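Serine/threonine-protein kinase Tel1 (Chaetomium thermophilum, PDB 6SKY) probably acts as a serine/threonine protein kinase that signals DNA damage to the checkpoint machinery, phosphorylating [ST]-Q sites with ATP as phosphate donor. Local coordinates at residues H1710-A1715 against K1776-R1781; L1772-I1777 against L1806-D1811; L2097-Q2102 against S2139-R2144; V2202-K2207 against V2241-S2246. All coordinates share one frame; numbering follows the deposited sequence.

Overall arrangement
Following the chain from the N terminus, contact 1 closes a loop of 60 residues between helix 1710-1719 and the short helix 1778-1781. Contact 2 opens before that loop is complete and runs on to the end of helix 1793-1808. The two loops therefore cross, and they share Lys1776 and Ile1777. Together they tie helix 1710-1719, the short helix 1778-1781 with the loop before it, and the end of helix 1793-1808. Contacts 3 and 4 follow in series, both inside the FAT domain, with nearest atoms about 11 Å apart. Each ties an interhelical loop to a helix. Contacts 1 and 4 lie on opposite sides of the chain's centre, with their own centres about 78 Å apart.

Contact 1: residues H1710-A1715 against K1776-R1781; sequences HDLLSA and KIVTLR
The backbones of 1710-1715 and 1776-1781 come closest at Leu1712 and Thr1779, whose CA atoms are 8.9 Å apart. Segment 1710-1715 opens a regular helix, while 1778-1781 forms only a weakly bonded turn of helix. Leu1712 carries one whole side of the contact. Its CG stands anti to the backbone N (chi1 -172°), and its two methyls reach two adjacent residues. CD2 of Leu1712 meets Val1778 CG1 at 3.5 Å, with the two side chains crossing at about a right angle. CD1 of Leu1712 lies 4.0 Å from Thr1779 OG1, where the side chains run past each other in opposite directions. Val1778 uses its two methyls differently. CG1 faces Leu1712, and CG2 sits 3.6 Å above the plane of the Arg1781 guanidinium, on one face and toward its rim. The NE of that guanidinium is probably hydrogen-bonded to Pro1775 O, which would help hold it beside the valine. Helix 1687-1706 borders both halves, touching Leu1712 through Ala1704 and Thr1779 through Ile1700. Both approaches across the contact are van der Waals packing, on a small area of about 90 Å². Even the threonine hydroxyl meets only leucine methyls here. The hold between the two segments therefore comes from the packing of methyl groups and not from directed bonds.

Contact 2: residues L1772-I1777 against L1806-D1811; sequences LSAPKI and LAYQLD
Tyr1808 lies against three residues of the loop 1772-1777, and its ring meets each of them at a slant. A chi1 of 172° swings the ring away from the backbone N and carries it from the last turn of its helix to the loop. Ile1777 runs past it in the opposite direction, toward the base of the ring. There Ile1777 CD1 comes within 3.5 Å of Tyr1808 CB. Ala1774 places CB 3.9 Å from Tyr1808 CD2. Lys1776 meets the phenol end, with CG 3.3 Å from Tyr1808 OH. The bend at chi2 (-73°) turns the rest of the lysine chain, with NZ, off the phenol. The hydroxyl itself is hydrogen-bonded to Lys1812 NZ. A type I turn from Ala1774 to Ile1777 brings the three contact residues together. The loop follows helix 1762-1771 and leads into helix 1778-1781. It packs against the C-terminal end of helix 1793-1808, while Gln1809 OE1 bonds to Ala1816 N of helix 1815-1827.

Contact 3: residues L2097-Q2102 against S2139-R2144; sequences LNVRDQ and SMWSQR
Apolar packing is the whole of the direct contact, and Val2099 and Leu2097 share it against Trp2141. Val2099 CG2 makes the closer approach, 3.5 Å from Trp2141 CZ2 and 3.9 Å from Trp2141 CH2. It therefore touches the six-membered half of the indole, slantwise to the ring. Leu2097 CD2 approaches the five-membered half more distantly, 4.4 Å from Trp2141 CD1. Although the CB of Leu2097 points away from the other segment, the end of its side chain comes back toward the tryptophan. With chi1 at -165°, Trp2141 extends its indole from the helix toward the loop. All three side chains are buried. Met2046 of helix 2035-2047 touches both Leu2097 and Trp2141, and Ala2157 of helix 2154-2174 also meets the indole. Polar bonds lie round this apolar core and tie each segment to other parts of the fold. Asn2098 OD1 is bonded to Arg2056 NH1, Gln2102 NE2 to Asp2156 OD2, and Ser2142 OG to Arg2158 NH2. A buried tryptophan near the end of helix 2124-2143 thus packs on the loop that joins the two preceding helices, 2077-2097 and 2102-2119. This fits the TPR-like alpha solenoid of the FAT domain.

Contact 4: residues V2202-K2207 against V2241-S2246; sequences VDAAIK and VPLSRS
Val2241 loses the most surface here, and it does so by spreading its two methyls over two residues of 2202-2207. Its chi1 of -168° turns CG1 toward the helix, where it meets Ala2205 CB at 3.8 Å. CG2 of Val2241 meets Val2202 CG1 at 3.9 Å, where the two valines cross obliquely. These valines also mark the closest backbone approach, with their CA atoms 6.3 Å apart. Ala2205, second in buried area, offers only CB, which faces Val2241 from the first turn of the helix. Leu2243 comes third. Its CD2 reaches CB of Ala2204, the residue before Ala2205, at 3.7 Å. Both alanines thus meet the loop through CB. Leu2159 of helix 2154-2174 touches both valines, and Leu2236 touches Ala2204 and Leu2243. Val2202 and Ser2244 occupy the N-cap positions of helices 2203-2217 and 2245-2259. The contact therefore packs the start of one helix on the loop that leads into a later helix, as fits the helical FAT domain.

Contact 1: residues H1710-A1715 against K1776-R1781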
loop_
_atom_site.group_PDB
_atom_site.type_symbol
_atom_site.label_atom_id
_atom_site.label_comp_id
_atom_site.label_asym_id
_atom_site.label_seq_id
_atom_site.Cartn_x
_atom_site.Cartn_y
_atom_site.Cartn_z
ATOM N N HIS A 1710 29.089 -54.165 -40.313
ATOM C CA HIS A 1710 29.817 -53.664 -39.156
ATOM C C HIS A 1710 28.946 -52.806 -38.251
ATOM O O HIS A 1710 29.122 -52.835 -37.030
ATOM C CB HIS A 1710 31.043 -52.882 -39.613
ATOM C CG HIS A 1710 32.039 -53.716 -40.355
ATOM N ND1 HIS A 1710 32.853 -54.633 -39.727
ATOM C CD2 HIS A 1710 32.343 -53.780 -41.672
ATOM C CE1 HIS A 1710 33.621 -55.223 -40.626
ATOM N NE2 HIS A 1710 33.332 -54.724 -41.813
ATOM N N ASP A 1711 28.011 -52.044 -38.820
ATOM C CA ASP A 1711 27.090 -51.271 -37.995
ATOM C C ASP A 1711 26.235 -52.187 -37.130
ATOM O O ASP A 1711 26.133 -52.000 -35.910
ATOM C CB ASP A 1711 26.210 -50.388 -38.879
ATOM C CG ASP A 1711 26.836 -49.033 -39.161
ATOM O OD1 ASP A 1711 27.537 -48.505 -38.273
ATOM O OD2 ASP A 1711 26.625 -48.493 -40.267
ATOM N N LEU A 1712 25.619 -53.194 -37.745
ATOM C CA LEU A 1712 24.793 -54.123 -36.987
ATOM C C LEU A 1712 25.626 -54.962 -36.029
ATOM O O LEU A 1712 25.150 -55.322 -34.949
ATOM C CB LEU A 1712 24.012 -55.018 -37.938
ATOM C CG LEU A 1712 22.967 -55.894 -37.268
ATOM C CD1 LEU A 1712 22.083 -55.062 -36.376
ATOM C CD2 LEU A 1712 22.153 -56.567 -38.327
ATOM N N LEU A 1713 26.866 -55.276 -36.397
ATOM C CA LEU A 1713 27.742 -55.979 -35.470
ATOM C C LEU A 1713 28.033 -55.133 -34.243
ATOM O O LEU A 1713 28.016 -55.636 -33.117
ATOM C CB LEU A 1713 29.043 -56.367 -36.163
ATOM C CG LEU A 1713 29.038 -57.746 -36.806
ATOM C CD1 LEU A 1713 30.406 -58.050 -37.372
ATOM C CD2 LEU A 1713 28.629 -58.780 -35.782
ATOM N N SER A 1714 28.332 -53.850 -34.442
ATOM C CA SER A 1714 28.572 -52.970 -33.308
ATOM C C SER A 1714 27.316 -52.789 -32.473
ATOM O O SER A 1714 27.405 -52.555 -31.263
ATOM C CB SER A 1714 29.086 -51.620 -33.798
ATOM O OG SER A 1714 28.242 -51.098 -34.809
ATOM N N ALA A 1715 26.141 -52.884 -33.095
ATOM C CA ALA A 1715 24.904 -52.848 -32.322
ATOM C C ALA A 1715 24.754 -54.097 -31.463
ATOM O O ALA A 1715 24.399 -54.009 -30.282
ATOM C CB ALA A 1715 23.707 -52.692 -33.254
ATOM N N LYS A 1776 15.141 -55.716 -46.789
ATOM C CA LYS A 1776 16.596 -55.778 -46.814
ATOM C C LYS A 1776 17.220 -55.524 -45.450
ATOM O O LYS A 1776 18.400 -55.835 -45.261
ATOM C CB LYS A 1776 17.140 -54.773 -47.822
ATOM C CG LYS A 1776 16.677 -55.009 -49.240
ATOM C CD LYS A 1776 17.364 -56.216 -49.840
ATOM C CE LYS A 1776 17.144 -56.280 -51.340
ATOM N NZ LYS A 1776 18.000 -57.320 -51.973
ATOM N N ILE A 1777 16.476 -54.954 -44.511
ATOM C CA ILE A 1777 16.961 -54.756 -43.151
ATOM C C ILE A 1777 16.619 -56.001 -42.350
ATOM O O ILE A 1777 15.442 -56.322 -42.164
ATOM C CB ILE A 1777 16.342 -53.509 -42.511
ATOM C CG1 ILE A 1777 16.540 -52.294 -43.401
ATOM C CG2 ILE A 1777 16.964 -53.241 -41.162
ATOM C CD1 ILE A 1777 15.968 -51.063 -42.799
ATOM N N VAL A 1778 17.644 -56.705 -41.870
ATOM C CA VAL A 1778 17.388 -57.952 -41.169
ATOM C C VAL A 1778 16.717 -57.714 -39.827
ATOM O O VAL A 1778 16.075 -58.623 -39.295
ATOM C CB VAL A 1778 18.690 -58.751 -40.999
ATOM C CG1 VAL A 1778 19.528 -58.153 -39.917
ATOM C CG2 VAL A 1778 18.390 -60.202 -40.697
ATOM N N THR A 1779 16.826 -56.510 -39.268
ATOM C CA THR A 1779 16.217 -56.254 -37.970
ATOM C C THR A 1779 14.724 -55.992 -38.081
ATOM O O THR A 1779 13.991 -56.211 -37.114
ATOM C CB THR A 1779 16.905 -55.077 -37.289
ATOM O OG1 THR A 1779 18.303 -55.111 -37.590
ATOM C CG2 THR A 1779 16.737 -55.167 -35.793
ATOM N N LEU A 1780 14.255 -55.525 -39.231
ATOM C CA LEU A 1780 12.831 -55.329 -39.444
ATOM C C LEU A 1780 12.160 -56.546 -40.042
ATOM O O LEU A 1780 10.929 -56.622 -40.044
ATOM C CB LEU A 1780 12.579 -54.143 -40.373
ATOM C CG LEU A 1780 12.859 -52.720 -39.914
ATOM C CD1 LEU A 1780 12.725 -51.817 -41.102
ATOM C CD2 LEU A 1780 11.896 -52.312 -38.832
ATOM N N ARG A 1781 12.938 -57.486 -40.570
ATOM C CA ARG A 1781 12.356 -58.646 -41.225
ATOM C C ARG A 1781 11.858 -59.667 -40.215
ATOM O O ARG A 1781 10.905 -60.400 -40.494
ATOM C CB ARG A 1781 13.390 -59.273 -42.151
ATOM C CG ARG A 1781 12.855 -60.326 -43.077
ATOM C CD ARG A 1781 13.992 -61.206 -43.520
ATOM N NE ARG A 1781 15.155 -60.417 -43.895
ATOM C CZ ARG A 1781 16.390 -60.897 -43.941
ATOM N NH1 ARG A 1781 16.618 -62.161 -43.626
ATOM N NH2 ARG A 1781 17.395 -60.113 -44.298
#

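Contact 2: residues L1772-I1777 against L1806-D1811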
loop_
_atom_site.group_PDB
_atom_site.type_symbol
_atom_site.label_atom_id
_atom_site.label_comp_id
_atom_site.label_asym_id
_atom_site.label_seq_id
_atom_site.Cartn_x
_atom_site.Cartn_y
_atom_site.Cartn_z
ATOM N N LEU A 1772 7.104 -54.529 -43.036
ATOM C CA LEU A 1772 7.065 -55.400 -44.204
ATOM C C LEU A 1772 7.593 -54.716 -45.454
ATOM O O LEU A 1772 8.002 -55.402 -46.392
ATOM C CB LEU A 1772 5.643 -55.893 -44.454
ATOM C CG LEU A 1772 5.107 -56.972 -43.517
ATOM C CD1 LEU A 1772 3.680 -57.305 -43.873
ATOM C CD2 LEU A 1772 5.973 -58.210 -43.560
ATOM N N SER A 1773 7.603 -53.390 -45.485
ATOM C CA SER A 1773 8.022 -52.646 -46.663
ATOM C C SER A 1773 9.533 -52.514 -46.791
ATOM O O SER A 1773 9.998 -51.840 -47.713
ATOM C CB SER A 1773 7.392 -51.253 -46.645
ATOM O OG SER A 1773 7.860 -50.506 -45.538
ATOM N N ALA A 1774 10.309 -53.131 -45.903
ATOM C CA ALA A 1774 11.770 -53.028 -45.930
ATOM C C ALA A 1774 12.380 -54.384 -45.619
ATOM O O ALA A 1774 12.864 -54.628 -44.509
ATOM C CB ALA A 1774 12.262 -51.970 -44.943
ATOM N N PRO A 1775 12.392 -55.297 -46.592
ATOM C CA PRO A 1775 12.921 -56.639 -46.323
ATOM C C PRO A 1775 14.430 -56.692 -46.229
ATOM O O PRO A 1775 14.961 -57.640 -45.641
ATOM C CB PRO A 1775 12.412 -57.465 -47.513
ATOM C CG PRO A 1775 11.387 -56.608 -48.192
ATOM C CD PRO A 1775 11.813 -55.204 -47.939
ATOM N N LYS A 1776 15.141 -55.716 -46.789
ATOM C CA LYS A 1776 16.596 -55.778 -46.814
ATOM C C LYS A 1776 17.220 -55.524 -45.450
ATOM O O LYS A 1776 18.400 -55.835 -45.261
ATOM C CB LYS A 1776 17.140 -54.773 -47.822
ATOM C CG LYS A 1776 16.677 -55.009 -49.240
ATOM C CD LYS A 1776 17.364 -56.216 -49.840
ATOM C CE LYS A 1776 17.144 -56.280 -51.340
ATOM N NZ LYS A 1776 18.000 -57.320 -51.973
ATOM N N ILE A 1777 16.476 -54.954 -44.511
ATOM C CA ILE A 1777 16.961 -54.756 -43.151
ATOM C C ILE A 1777 16.619 -56.001 -42.350
ATOM O O ILE A 1777 15.442 -56.322 -42.164
ATOM C CB ILE A 1777 16.342 -53.509 -42.511
ATOM C CG1 ILE A 1777 16.540 -52.294 -43.401
ATOM C CG2 ILE A 1777 16.964 -53.241 -41.162
ATOM C CD1 ILE A 1777 15.968 -51.063 -42.799
ATOM N N LEU A 1806 12.217 -45.009 -42.248
ATOM C CA LEU A 1806 12.455 -43.710 -42.864
ATOM C C LEU A 1806 13.921 -43.526 -43.211
ATOM O O LEU A 1806 14.250 -42.933 -44.240
ATOM C CB LEU A 1806 11.990 -42.594 -41.939
ATOM C CG LEU A 1806 10.500 -42.419 -41.687
ATOM C CD1 LEU A 1806 10.295 -41.312 -40.704
ATOM C CD2 LEU A 1806 9.791 -42.105 -42.955
ATOM N N ALA A 1807 14.820 -44.025 -42.367
ATOM C CA ALA A 1807 16.240 -43.897 -42.644
ATOM C C ALA A 1807 16.673 -44.814 -43.769
ATOM O O ALA A 1807 17.591 -44.475 -44.521
ATOM C CB ALA A 1807 17.048 -44.198 -41.389
ATOM N N TYR A 1808 16.043 -45.981 -43.893
ATOM C CA TYR A 1808 16.372 -46.887 -44.984
ATOM C C TYR A 1808 15.999 -46.284 -46.323
ATOM O O TYR A 1808 16.841 -46.169 -47.218
ATOM C CB TYR A 1808 15.660 -48.216 -44.788
ATOM C CG TYR A 1808 15.792 -49.157 -45.952
ATOM C CD1 TYR A 1808 17.005 -49.745 -46.253
ATOM C CD2 TYR A 1808 14.698 -49.471 -46.738
ATOM C CE1 TYR A 1808 17.128 -50.606 -47.307
ATOM C CE2 TYR A 1808 14.813 -50.333 -47.796
ATOM C CZ TYR A 1808 16.030 -50.898 -48.074
ATOM O OH TYR A 1808 16.154 -51.761 -49.130
ATOM N N GLN A 1809 14.745 -45.885 -46.484
ATOM C CA GLN A 1809 14.341 -45.383 -47.794
ATOM C C GLN A 1809 14.521 -43.875 -47.908
ATOM O O GLN A 1809 13.632 -43.155 -48.345
ATOM C CB GLN A 1809 12.908 -45.791 -48.094
ATOM C CG GLN A 1809 11.907 -45.358 -47.086
ATOM C CD GLN A 1809 10.606 -46.077 -47.252
ATOM O OE1 GLN A 1809 9.545 -45.471 -47.235
ATOM N NE2 GLN A 1809 10.675 -47.385 -47.413
ATOM N N LEU A 1810 15.711 -43.390 -47.555
ATOM C CA LEU A 1810 15.975 -41.955 -47.603
ATOM C C LEU A 1810 16.310 -41.505 -49.015
ATOM O O LEU A 1810 15.782 -40.500 -49.496
ATOM C CB LEU A 1810 17.114 -41.591 -46.651
ATOM C CG LEU A 1810 16.817 -40.670 -45.469
ATOM C CD1 LEU A 1810 18.105 -40.218 -44.863
ATOM C CD2 LEU A 1810 16.006 -39.483 -45.881
ATOM N N ASP A 1811 17.195 -42.234 -49.689
ATOM C CA ASP A 1811 17.591 -41.903 -51.049
ATOM C C ASP A 1811 16.728 -42.581 -52.104
ATOM O O ASP A 1811 16.684 -42.114 -53.245
ATOM C CB ASP A 1811 19.055 -42.279 -51.260
ATOM C CG ASP A 1811 19.378 -43.646 -50.716
ATOM O OD1 ASP A 1811 18.431 -44.378 -50.371
ATOM O OD2 ASP A 1811 20.575 -43.989 -50.623
#

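Contact 3: residues L2097-Q2102 against S2139-R2144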
loop_
_atom_site.group_PDB
_atom_site.type_symbol
_atom_site.label_atom_id
_atom_site.label_comp_id
_atom_site.label_asym_id
_atom_site.label_seq_id
_atom_site.Cartn_x
_atom_site.Cartn_y
_atom_site.Cartn_z
ATOM N N LEU A 2097 -2.482 -40.404 15.817
ATOM C CA LEU A 2097 -3.418 -41.379 16.368
ATOM C C LEU A 2097 -2.702 -42.501 17.105
ATOM O O LEU A 2097 -3.312 -43.183 17.933
ATOM C CB LEU A 2097 -4.289 -41.970 15.268
ATOM C CG LEU A 2097 -5.450 -41.121 14.776
ATOM C CD1 LEU A 2097 -6.223 -41.887 13.742
ATOM C CD2 LEU A 2097 -6.336 -40.741 15.927
ATOM N N ASN A 2098 -1.419 -42.705 16.830
ATOM C CA ASN A 2098 -0.689 -43.865 17.312
ATOM C C ASN A 2098 0.293 -43.536 18.423
ATOM O O ASN A 2098 1.146 -44.367 18.742
ATOM C CB ASN A 2098 0.052 -44.533 16.158
ATOM C CG ASN A 2098 -0.870 -45.250 15.217
ATOM O OD1 ASN A 2098 -1.907 -45.762 15.618
ATOM N ND2 ASN A 2098 -0.495 -45.299 13.956
ATOM N N VAL A 2099 0.211 -42.360 19.014
ATOM C CA VAL A 2099 1.104 -42.039 20.118
ATOM C C VAL A 2099 0.650 -42.794 21.355
ATOM O O VAL A 2099 -0.545 -42.968 21.606
ATOM C CB VAL A 2099 1.167 -40.523 20.376
ATOM C CG1 VAL A 2099 1.806 -39.822 19.211
ATOM C CG2 VAL A 2099 -0.200 -39.982 20.619
ATOM N N ARG A 2100 1.621 -43.261 22.135
ATOM C CA ARG A 2100 1.345 -44.058 23.315
ATOM C C ARG A 2100 1.781 -43.412 24.617
ATOM O O ARG A 2100 1.260 -43.791 25.668
ATOM C CB ARG A 2100 2.016 -45.434 23.193
ATOM C CG ARG A 2100 1.343 -46.344 22.188
ATOM C CD ARG A 2100 2.278 -47.414 21.648
ATOM N NE ARG A 2100 3.310 -46.858 20.778
ATOM C CZ ARG A 2100 4.038 -47.572 19.925
ATOM N NH1 ARG A 2100 4.957 -46.979 19.176
ATOM N NH2 ARG A 2100 3.845 -48.877 19.814
ATOM N N ASP A 2101 2.705 -42.456 24.590
ATOM C CA ASP A 2101 3.154 -41.822 25.820
ATOM C C ASP A 2101 3.579 -40.391 25.518
ATOM O O ASP A 2101 3.271 -39.843 24.458
ATOM C CB ASP A 2101 4.276 -42.636 26.469
ATOM C CG ASP A 2101 3.864 -43.220 27.801
ATOM O OD1 ASP A 2101 2.737 -42.918 28.248
ATOM O OD2 ASP A 2101 4.654 -43.980 28.400
ATOM N N GLN A 2102 4.290 -39.785 26.467
ATOM C CA GLN A 2102 4.695 -38.391 26.351
ATOM C C GLN A 2102 5.906 -38.223 25.449
ATOM O O GLN A 2102 5.989 -37.247 24.692
ATOM C CB GLN A 2102 5.000 -37.830 27.734
ATOM C CG GLN A 2102 3.840 -37.887 28.688
ATOM C CD GLN A 2102 2.934 -36.699 28.535
ATOM O OE1 GLN A 2102 3.290 -35.719 27.884
ATOM N NE2 GLN A 2102 1.751 -36.773 29.132
ATOM N N SER A 2139 -6.767 -30.289 16.673
ATOM C CA SER A 2139 -7.960 -29.921 17.429
ATOM C C SER A 2139 -8.879 -31.115 17.640
ATOM O O SER A 2139 -9.394 -31.319 18.747
ATOM C CB SER A 2139 -8.703 -28.792 16.732
ATOM O OG SER A 2139 -9.505 -29.286 15.691
ATOM N N MET A 2140 -9.091 -31.927 16.599
ATOM C CA MET A 2140 -9.921 -33.116 16.753
ATOM C C MET A 2140 -9.346 -34.067 17.786
ATOM O O MET A 2140 -10.086 -34.649 18.580
ATOM C CB MET A 2140 -10.075 -33.830 15.417
ATOM C CG MET A 2140 -11.026 -33.166 14.468
ATOM S SD MET A 2140 -12.719 -33.261 15.033
ATOM C CE MET A 2140 -12.857 -35.013 15.278
ATOM N N TRP A 2141 -8.030 -34.251 17.789
ATOM C CA TRP A 2141 -7.420 -35.124 18.780
ATOM C C TRP A 2141 -7.583 -34.565 20.180
ATOM O O TRP A 2141 -7.751 -35.320 21.139
ATOM C CB TRP A 2141 -5.950 -35.317 18.450
ATOM C CG TRP A 2141 -5.300 -36.428 19.162
ATOM C CD1 TRP A 2141 -5.606 -37.743 19.071
ATOM C CD2 TRP A 2141 -4.191 -36.334 20.047
ATOM N NE1 TRP A 2141 -4.768 -38.478 19.858
ATOM C CE2 TRP A 2141 -3.886 -37.631 20.468
ATOM C CE3 TRP A 2141 -3.429 -35.274 20.532
ATOM C CZ2 TRP A 2141 -2.859 -37.898 21.351
ATOM C CZ3 TRP A 2141 -2.412 -35.542 21.402
ATOM C CH2 TRP A 2141 -2.134 -36.840 21.806
ATOM N N SER A 2142 -7.525 -33.244 20.326
ATOM C CA SER A 2142 -7.724 -32.662 21.646
ATOM C C SER A 2142 -9.163 -32.800 22.120
ATOM O O SER A 2142 -9.410 -32.824 23.328
ATOM C CB SER A 2142 -7.314 -31.199 21.637
ATOM O OG SER A 2142 -7.736 -30.564 22.820
ATOM N N GLN A 2143 -10.124 -32.883 21.200
ATOM C CA GLN A 2143 -11.524 -32.966 21.607
ATOM C C GLN A 2143 -11.949 -34.385 21.960
ATOM O O GLN A 2143 -12.737 -34.581 22.888
ATOM C CB GLN A 2143 -12.425 -32.434 20.501
ATOM C CG GLN A 2143 -12.309 -30.959 20.268
ATOM C CD GLN A 2143 -13.128 -30.513 19.095
ATOM O OE1 GLN A 2143 -13.826 -31.310 18.476
ATOM N NE2 GLN A 2143 -13.046 -29.235 18.771
ATOM N N ARG A 2144 -11.462 -35.379 21.223
ATOM C CA ARG A 2144 -11.946 -36.757 21.317
ATOM C C ARG A 2144 -11.178 -37.497 22.398
ATOM O O ARG A 2144 -10.116 -38.061 22.156
ATOM C CB ARG A 2144 -11.808 -37.444 19.971
ATOM C CG ARG A 2144 -12.574 -36.748 18.887
ATOM C CD ARG A 2144 -14.019 -36.849 19.194
ATOM N NE ARG A 2144 -14.302 -38.224 19.564
ATOM C CZ ARG A 2144 -15.435 -38.644 20.099
ATOM N NH1 ARG A 2144 -16.417 -37.789 20.337
ATOM N NH2 ARG A 2144 -15.576 -39.923 20.396
#

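Contact 4: residues V2202-K2207 against V2241-S2246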
loop_
_atom_site.group_PDB
_atom_site.type_symbol
_atom_site.label_atom_id
_atom_site.label_comp_id
_atom_site.label_asym_id
_atom_site.label_seq_id
_atom_site.Cartn_x
_atom_site.Cartn_y
_atom_site.Cartn_z
ATOM N N VAL A 2202 -1.068 -20.195 29.305
ATOM C CA VAL A 2202 -0.638 -19.971 27.933
ATOM C C VAL A 2202 -1.133 -18.627 27.428
ATOM O O VAL A 2202 -1.271 -18.427 26.221
ATOM C CB VAL A 2202 -1.123 -21.096 27.006
ATOM C CG1 VAL A 2202 -0.423 -22.388 27.333
ATOM C CG2 VAL A 2202 -2.613 -21.255 27.123
ATOM N N ASP A 2203 -1.402 -17.693 28.334
ATOM C CA ASP A 2203 -1.945 -16.414 27.895
ATOM C C ASP A 2203 -0.879 -15.495 27.324
ATOM O O ASP A 2203 -1.177 -14.706 26.426
ATOM C CB ASP A 2203 -2.662 -15.724 29.048
ATOM C CG ASP A 2203 -1.895 -15.815 30.333
ATOM O OD1 ASP A 2203 -1.302 -16.880 30.583
ATOM O OD2 ASP A 2203 -1.877 -14.824 31.092
ATOM N N ALA A 2204 0.359 -15.587 27.806
ATOM C CA ALA A 2204 1.398 -14.680 27.337
ATOM C C ALA A 2204 1.805 -14.985 25.904
ATOM O O ALA A 2204 1.944 -14.070 25.090
ATOM C CB ALA A 2204 2.604 -14.747 28.259
ATOM N N ALA A 2205 1.979 -16.260 25.564
ATOM C CA ALA A 2205 2.358 -16.613 24.200
ATOM C C ALA A 2205 1.226 -16.345 23.220
ATOM O O ALA A 2205 1.462 -15.914 22.086
ATOM C CB ALA A 2205 2.779 -18.072 24.144
ATOM N N ILE A 2206 -0.013 -16.556 23.648
ATOM C CA ILE A 2206 -1.148 -16.329 22.766
ATOM C C ILE A 2206 -1.383 -14.838 22.564
ATOM O O ILE A 2206 -1.699 -14.387 21.453
ATOM C CB ILE A 2206 -2.382 -17.045 23.330
ATOM C CG1 ILE A 2206 -2.210 -18.551 23.169
ATOM C CG2 ILE A 2206 -3.620 -16.580 22.639
ATOM C CD1 ILE A 2206 -3.292 -19.354 23.780
ATOM N N LYS A 2207 -1.191 -14.039 23.611
ATOM C CA LYS A 2207 -1.315 -12.599 23.447
ATOM C C LYS A 2207 -0.157 -12.027 22.646
ATOM O O LYS A 2207 -0.345 -11.061 21.901
ATOM C CB LYS A 2207 -1.432 -11.928 24.807
ATOM C CG LYS A 2207 -2.785 -12.142 25.446
ATOM C CD LYS A 2207 -2.926 -11.387 26.749
ATOM C CE LYS A 2207 -1.939 -11.881 27.782
ATOM N NZ LYS A 2207 -2.065 -11.169 29.076
ATOM N N VAL A 2241 4.555 -23.145 27.562
ATOM C CA VAL A 2241 4.956 -22.412 26.362
ATOM C C VAL A 2241 5.720 -21.181 26.828
ATOM O O VAL A 2241 5.169 -20.073 26.822
ATOM C CB VAL A 2241 3.762 -22.024 25.478
ATOM C CG1 VAL A 2241 4.254 -21.537 24.145
ATOM C CG2 VAL A 2241 2.836 -23.191 25.295
ATOM N N PRO A 2242 6.969 -21.330 27.264
ATOM C CA PRO A 2242 7.643 -20.256 27.998
ATOM C C PRO A 2242 7.821 -19.005 27.155
ATOM O O PRO A 2242 7.679 -19.000 25.932
ATOM C CB PRO A 2242 9.000 -20.868 28.360
ATOM C CG PRO A 2242 8.885 -22.318 28.055
ATOM C CD PRO A 2242 7.886 -22.435 26.963
ATOM N N LEU A 2243 8.151 -17.921 27.847
ATOM C CA LEU A 2243 8.387 -16.633 27.209
ATOM C C LEU A 2243 9.339 -15.862 28.105
ATOM O O LEU A 2243 8.996 -15.564 29.249
ATOM C CB LEU A 2243 7.083 -15.875 27.009
ATOM C CG LEU A 2243 7.202 -14.388 26.703
ATOM C CD1 LEU A 2243 7.870 -14.176 25.366
ATOM C CD2 LEU A 2243 5.841 -13.749 26.724
ATOM N N SER A 2244 10.530 -15.562 27.602
ATOM C CA SER A 2244 11.512 -14.849 28.398
ATOM C C SER A 2244 11.174 -13.371 28.460
ATOM O O SER A 2244 10.599 -12.806 27.532
ATOM C CB SER A 2244 12.910 -15.042 27.826
ATOM O OG SER A 2244 12.921 -14.838 26.432
ATOM N N ARG A 2245 11.527 -12.742 29.574
ATOM C CA ARG A 2245 11.224 -11.330 29.717
ATOM C C ARG A 2245 12.150 -10.452 28.897
ATOM O O ARG A 2245 11.763 -9.339 28.540
ATOM C CB ARG A 2245 11.291 -10.913 31.180
ATOM C CG ARG A 2245 10.342 -9.797 31.505
ATOM C CD ARG A 2245 10.831 -8.968 32.655
ATOM N NE ARG A 2245 10.184 -7.665 32.668
ATOM C CZ ARG A 2245 10.687 -6.593 33.263
ATOM N NH1 ARG A 2245 10.036 -5.443 33.222
ATOM N NH2 ARG A 2245 11.849 -6.667 33.890
ATOM N N SER A 2246 13.347 -10.930 28.567
ATOM C CA SER A 2246 14.274 -10.119 27.796
ATOM C C SER A 2246 13.907 -10.082 26.325
ATOM O O SER A 2246 14.074 -9.045 25.683
ATOM C CB SER A 2246 15.697 -10.630 27.962
ATOM O OG SER A 2246 15.881 -11.819 27.234
#